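Local atomic coordinates of putative transcriptional regulator, sugar-binding family (Arthrobacter aurescens, PDB entry 3NZE), a protein that probably acts as a sugar-responsive transcriptional regulator of the SorC family, thought to bind DNA and a carbohydrate effector. Residues 58-63 with 83-88; 118-123 with 143-148. One frame throughout, in Å; residues are numbered along the deposited sequence.

Contact 1. Residues 58-63 with 83-88; sequences AIIGVA and SIVVQL
Five backbone hydrogen bonds join Ala58 through Val62 to Ile84 through Leu88 in parallel register, alternating in direction along the strands. Ile84 N gives to Ala58 O, and Ile60 N reaches Ile84 O at 2.7 Å in an almost straight bond. Val86 N then bonds Ile60 O and Val62 N bonds Val86 O. Last comes Leu88 N to Val62 O at 2.9 Å, with the donor 40° out of the carbonyl plane as the pairing ends. Supplementary CA-H...O contacts lie between them, among them Val85 CA to Ile60 O at 3.2 Å.

A side chain opens the pairing at its other end. Ser83 OG accepts from Ala58 N at 2.9 Å and is also hydrogen-bonded to Asp55 O, so the hydroxyl ties the residue just ahead of strand 84-87 to the loop that leads into strand 59-62. With OG anti to its own carbonyl carbon (chi1 -70°), the hydroxyl lies beside the backbone N of Ser83 and within reach of Ala58 N. An alanine here would probably leave Ala58 N and Asp55 O without this shared partner, and the side-chain link between the two strand starts would be lost.

Apolar contacts divide between the sheet faces. On the face of Ile59, Ile84 and Val86, the CG2 methyl of Ile59 meets Val86 CG1 at 3.7 Å in the conformer given here, the two side chains crossing at a slant. On the other face, Val85 CG1, likewise in one of two conformers, lies 3.9 Å from Ile60 CB. Beyond the paired residues Leu88 turns back toward strand 59-62, its CD1 3.7 Å from Gly61 C. Helix 139-149 packs on the Ile59 face, while helix 99-113 touches Val62 and Val85 on the reverse. With helix 66-73 linking the strands, the pair forms a beta-alpha-beta unit of a Rossmann-like sheet, consistent with the sugar-binding domain of this family.

Contact 2. Residues 118-123 with 143-148; sequences EQFPVP and RILDLQ
Phe120 lies against Ile144, Leu145 and Gln148 where the loop that leaves strand 116-118 passes helix 139-149, a loop-on-helix packing beside the parallel strands of the alpha/beta fold. The phenyl ring, with CG anti to the backbone N (chi1 -162°), is met by three helix side chains. Ile144 approaches obliquely, its CG2 methyl 3.5 Å from Phe120 CD1. Leu145 also crosses obliquely, and Leu145 CD2 lies 3.8 Å from Phe120 CZ.

Gln148 arrives differently. Its chain, extended beyond CG, crosses the phenylalanine at about a right angle and sets NE2 over one ring face, displaced toward the rim; the amide plane is turned 73° from that of the ring. The same NE2 donates to Gln87 O, so the amide is held by a backbone carbonyl while its nitrogen rests on the aromatic surface. Val122 CG2 packs over the opposite face, leaving the ring between a loop methyl and a helix amide. Gln87 OE1 also accepts from Phe120 N, fixing the backbone beside the ring.

Near the strand end, Glu118 uses its aliphatic part: CG meets Leu147 CD1 at 3.5 Å, the two chains crossing at roughly a right angle. Its carboxylate is engaged by Arg116 in a salt bridge. Glu118 is also a calcium-binding residue, although no calcium is bound to this chain. Pro121, centre of an inverse gamma turn, presents its CD to Ile144 CG1, and the terminal CD1 methyl of Ile144 comes within 3.4 Å of Gln119 O.

In the fold
Contact 1 belongs to the buried core, where adjacent parallel strands are joined by regular backbone bonds, whereas contact 2 lies nearer the surface and is only partly buried, with side-chain packing and no hydrogen bond between its two segments. They are neighbours, their centres about 10 Å apart, and strand 84-87 connects them: it pairs with strand 59-62 on one edge and with strand 116-118 on the other, where Glu118 begins the segment of contact 2. Helix 139-149 serves both, touching Ile59 and Val86 in the sheet as well as the loop of 118-123. Gln87, at the end of strand 84-87, joins the two through polar atoms, its side-chain OE1 bonded to Gln119 NE2.

Contact 1. Residues 58-63 with 83-88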
loop_
_atom_site.group_PDB
_atom_site.type_symbol
_atom_site.label_atom_id
_atom_site.label_comp_id
_atom_site.label_asym_id
_atom_site.label_seq_id
_atom_site.Cartn_x
_atom_site.Cartn_y
_atom_site.Cartn_z
ATOM N N ALA A 58 -9.933 -11.012 13.689
ATOM C CA ALA A 58 -9.314 -9.774 13.231
ATOM C C ALA A 58 -9.834 -9.368 11.863
ATOM O O ALA A 58 -10.316 -10.197 11.095
ATOM C CB ALA A 58 -7.800 -9.930 13.183
ATOM N N ILE A 59 -9.725 -8.084 11.564
ATOM C CA ILE A 59 -10.064 -7.574 10.243
ATOM C C ILE A 59 -8.786 -7.053 9.607
ATOM O O ILE A 59 -8.157 -6.128 10.121
ATOM C CB ILE A 59 -11.142 -6.478 10.321
ATOM C CG1 ILE A 59 -12.453 -7.083 10.841
ATOM C CG2 ILE A 59 -11.354 -5.819 8.959
ATOM C CD1 ILE A 59 -13.484 -6.063 11.244
ATOM N N ILE A 60 -8.381 -7.687 8.512
ATOM C CA ILE A 60 -7.133 -7.344 7.850
ATOM C C ILE A 60 -7.412 -6.577 6.560
ATOM O O ILE A 60 -7.959 -7.141 5.602
ATOM C CB ILE A 60 -6.330 -8.600 7.483
ATOM C CG1 ILE A 60 -6.201 -9.545 8.686
ATOM C CG2 ILE A 60 -4.972 -8.213 6.909
ATOM C CD1 ILE A 60 -5.656 -8.891 9.910
ATOM N N GLY A 61 -7.006 -5.309 6.532
ATOM C CA GLY A 61 -7.168 -4.474 5.355
ATOM C C GLY A 61 -6.002 -4.620 4.390
ATOM O O GLY A 61 -4.840 -4.511 4.785
ATOM N N VAL A 62 -6.311 -4.889 3.122
ATOM C CA VAL A 62 -5.279 -5.017 2.094
ATOM C C VAL A 62 -5.539 -4.024 0.972
ATOM O O VAL A 62 -6.605 -4.044 0.347
ATOM C CB VAL A 62 -5.286 -6.432 1.463
ATOM C CG1 VAL A 62 -4.283 -6.521 0.320
ATOM C CG2 VAL A 62 -4.994 -7.501 2.523
ATOM N N ALA A 63 -4.571 -3.161 0.701
ATOM C CA ALA A 63 -4.656 -2.294 -0.461
ATOM C C ALA A 63 -3.919 -3.029 -1.570
ATOM O O ALA A 63 -2.706 -3.214 -1.491
ATOM C CB ALA A 63 -4.009 -0.945 -0.174
ATOM N N SER A 83 -11.723 -14.392 11.267
ATOM C CA SER A 83 -11.077 -13.211 10.724
ATOM C C SER A 83 -11.558 -12.919 9.321
ATOM O O SER A 83 -12.103 -13.788 8.640
ATOM C CB SER A 83 -9.567 -13.371 10.732
ATOM O OG SER A 83 -9.096 -13.324 12.068
ATOM N N ILE A 84 -11.345 -11.680 8.897
ATOM C CA ILE A 84 -11.816 -11.220 7.609
ATOM C C ILE A 84 -10.699 -10.459 6.928
ATOM O O ILE A 84 -9.995 -9.694 7.577
ATOM C CB ILE A 84 -12.977 -10.225 7.803
ATOM C CG1 ILE A 84 -14.161 -10.905 8.488
ATOM C CG2 ILE A 84 -13.394 -9.613 6.479
ATOM C CD1 ILE A 84 -15.219 -9.929 8.979
ATOM N N VAL A 85 -10.519 -10.671 5.630
ATOM C CA VAL A 85 -9.632 -9.808 4.860
ATOM C C VAL A 85 -10.490 -8.915 3.980
ATOM O O VAL A 85 -11.325 -9.393 3.209
ATOM C CB VAL A 85 -8.609 -10.586 4.002
ATOM C CG1 VAL A 85 -7.531 -11.207 4.881
ATOM C CG2 VAL A 85 -9.296 -11.638 3.150
ATOM N N VAL A 86 -10.304 -7.609 4.125
ATOM C CA VAL A 86 -11.114 -6.644 3.394
ATOM C C VAL A 86 -10.279 -5.836 2.401
ATOM O O VAL A 86 -9.185 -5.354 2.717
ATOM C CB VAL A 86 -11.946 -5.731 4.350
ATOM C CG1 VAL A 86 -11.037 -4.959 5.334
ATOM C CG2 VAL A 86 -12.836 -4.777 3.557
ATOM N N GLN A 87 -10.802 -5.706 1.188
ATOM C CA GLN A 87 -10.157 -4.958 0.124
ATOM C C GLN A 87 -10.308 -3.452 0.382
ATOM O O GLN A 87 -11.422 -2.976 0.604
ATOM C CB GLN A 87 -10.850 -5.346 -1.185
ATOM C CG GLN A 87 -10.287 -4.748 -2.452
ATOM C CD GLN A 87 -11.104 -5.207 -3.655
ATOM O OE1 GLN A 87 -11.803 -6.216 -3.580
ATOM N NE2 GLN A 87 -11.018 -4.476 -4.759
ATOM N N LEU A 88 -9.203 -2.703 0.348
ATOM C CA LEU A 88 -9.243 -1.279 0.714
ATOM C C LEU A 88 -9.462 -0.318 -0.453
ATOM O O LEU A 88 -9.838 0.835 -0.241
ATOM C CB LEU A 88 -7.952 -0.881 1.432
ATOM C CG LEU A 88 -7.703 -1.605 2.758
ATOM C CD1 LEU A 88 -6.449 -1.043 3.449
ATOM C CD2 LEU A 88 -8.922 -1.454 3.658
#

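Contact 2. Residues 118-123 with 143-148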
loop_
_atom_site.group_PDB
_atom_site.type_symbol
_atom_site.label_atom_id
_atom_site.label_comp_id
_atom_site.label_asym_id
_atom_site.label_seq_id
_atom_site.Cartn_x
_atom_site.Cartn_y
_atom_site.Cartn_z
ATOM N N GLU A 118 -13.740 -10.197 1.907
ATOM C CA GLU A 118 -14.741 -9.180 1.609
ATOM C C GLU A 118 -14.225 -8.193 0.572
ATOM O O GLU A 118 -13.316 -7.402 0.829
ATOM C CB GLU A 118 -15.158 -8.429 2.872
ATOM C CG GLU A 118 -15.895 -9.300 3.896
ATOM C CD GLU A 118 -17.329 -9.610 3.489
ATOM O OE1 GLU A 118 -17.819 -9.017 2.502
ATOM O OE2 GLU A 118 -17.968 -10.442 4.168
ATOM N N GLN A 119 -14.823 -8.231 -0.608
ATOM C CA GLN A 119 -14.391 -7.351 -1.681
ATOM C C GLN A 119 -15.238 -6.096 -1.819
ATOM O O GLN A 119 -16.312 -5.969 -1.225
ATOM C CB GLN A 119 -14.298 -8.118 -3.004
ATOM C CG GLN A 119 -13.207 -9.167 -2.930
ATOM C CD GLN A 119 -12.718 -9.617 -4.279
ATOM O OE1 GLN A 119 -12.918 -10.767 -4.655
ATOM N NE2 GLN A 119 -12.057 -8.714 -5.015
ATOM N N PHE A 120 -14.737 -5.179 -2.636
ATOM C CA PHE A 120 -15.192 -3.797 -2.678
ATOM C C PHE A 120 -15.747 -3.584 -4.092
ATOM O O PHE A 120 -14.978 -3.511 -5.046
ATOM C CB PHE A 120 -13.955 -2.920 -2.435
ATOM C CG PHE A 120 -14.244 -1.493 -2.017
ATOM C CD1 PHE A 120 -15.469 -1.115 -1.496
ATOM C CD2 PHE A 120 -13.250 -0.533 -2.123
ATOM C CE1 PHE A 120 -15.699 0.208 -1.108
ATOM C CE2 PHE A 120 -13.468 0.777 -1.750
ATOM C CZ PHE A 120 -14.691 1.152 -1.235
ATOM N N PRO A 121 -17.085 -3.502 -4.233
ATOM C CA PRO A 121 -17.677 -3.516 -5.583
ATOM C C PRO A 121 -17.652 -2.143 -6.254
ATOM O O PRO A 121 -18.699 -1.609 -6.626
ATOM C CB PRO A 121 -19.121 -3.947 -5.316
ATOM C CG PRO A 121 -19.415 -3.372 -3.979
ATOM C CD PRO A 121 -18.121 -3.552 -3.186
ATOM N N VAL A 122 -16.453 -1.592 -6.413
ATOM C CA VAL A 122 -16.262 -0.264 -6.991
ATOM C C VAL A 122 -15.052 -0.307 -7.928
ATOM O O VAL A 122 -14.158 -1.151 -7.744
ATOM C CB VAL A 122 -16.057 0.807 -5.882
ATOM C CG1 VAL A 122 -17.117 0.662 -4.791
ATOM C CG2 VAL A 122 -14.687 0.692 -5.279
ATOM N N PRO A 123 -15.018 0.577 -8.946
ATOM C CA PRO A 123 -13.902 0.537 -9.905
ATOM C C PRO A 123 -12.582 0.969 -9.256
ATOM O O PRO A 123 -12.572 1.358 -8.090
ATOM C CB PRO A 123 -14.316 1.546 -10.988
ATOM C CG PRO A 123 -15.779 1.840 -10.744
ATOM C CD PRO A 123 -16.028 1.598 -9.297
ATOM N N ARG A 143 -21.400 -0.737 3.451
ATOM C CA ARG A 143 -21.152 -1.888 4.309
ATOM C C ARG A 143 -19.671 -2.275 4.285
ATOM O O ARG A 143 -19.116 -2.725 5.285
ATOM C CB ARG A 143 -22.031 -3.067 3.900
ATOM C CG ARG A 143 -23.529 -2.839 4.091
ATOM C CD ARG A 143 -23.928 -2.806 5.563
ATOM N NE ARG A 143 -23.580 -1.545 6.211
ATOM C CZ ARG A 143 -24.266 -0.416 6.061
ATOM N NH1 ARG A 143 -25.335 -0.386 5.276
ATOM N NH2 ARG A 143 -23.880 0.686 6.689
ATOM N N ILE A 144 -19.029 -2.085 3.138
ATOM C CA ILE A 144 -17.595 -2.323 3.052
ATOM C C ILE A 144 -16.795 -1.197 3.717
ATOM O O ILE A 144 -15.812 -1.464 4.408
ATOM C CB ILE A 144 -17.135 -2.527 1.596
ATOM C CG1 ILE A 144 -17.864 -3.733 0.996
ATOM C CG2 ILE A 144 -15.622 -2.751 1.542
ATOM C CD1 ILE A 144 -17.627 -5.025 1.759
ATOM N N LEU A 145 -17.212 0.052 3.518
ATOM C CA LEU A 145 -16.569 1.168 4.194
ATOM C C LEU A 145 -16.577 0.935 5.703
ATOM O O LEU A 145 -15.614 1.263 6.393
ATOM C CB LEU A 145 -17.252 2.497 3.840
ATOM C CG LEU A 145 -17.168 2.898 2.363
ATOM C CD1 LEU A 145 -17.953 4.170 2.087
ATOM C CD2 LEU A 145 -15.702 3.047 1.927
ATOM N N ASP A 146 -17.664 0.353 6.209
ATOM C CA ASP A 146 -17.803 0.108 7.645
ATOM C C ASP A 146 -16.797 -0.938 8.130
ATOM O O ASP A 146 -16.237 -0.821 9.230
ATOM C CB ASP A 146 -19.226 -0.341 7.989
ATOM C CG ASP A 146 -20.259 0.769 7.822
ATOM O OD1 ASP A 146 -19.877 1.954 7.714
ATOM O OD2 ASP A 146 -21.467 0.447 7.805
ATOM N N LEU A 147 -16.583 -1.963 7.312
ATOM C CA LEU A 147 -15.609 -3.004 7.631
ATOM C C LEU A 147 -14.206 -2.425 7.629
ATOM O O LEU A 147 -13.399 -2.724 8.504
ATOM C CB LEU A 147 -15.675 -4.152 6.618
ATOM C CG LEU A 147 -16.511 -5.366 7.001
ATOM C CD1 LEU A 147 -16.413 -6.436 5.905
ATOM C CD2 LEU A 147 -16.048 -5.922 8.337
ATOM N N GLN A 148 -13.915 -1.607 6.621
ATOM C CA GLN A 148 -12.612 -0.968 6.524
ATOM C C GLN A 148 -12.331 -0.160 7.784
ATOM O O GLN A 148 -11.205 -0.152 8.271
ATOM C CB GLN A 148 -12.539 -0.060 5.298
ATOM C CG GLN A 148 -12.462 -0.815 3.971
ATOM C CD GLN A 148 -12.570 0.109 2.771
ATOM O OE1 GLN A 148 -12.743 1.310 2.925
ATOM N NE2 GLN A 148 -12.476 -0.457 1.563
#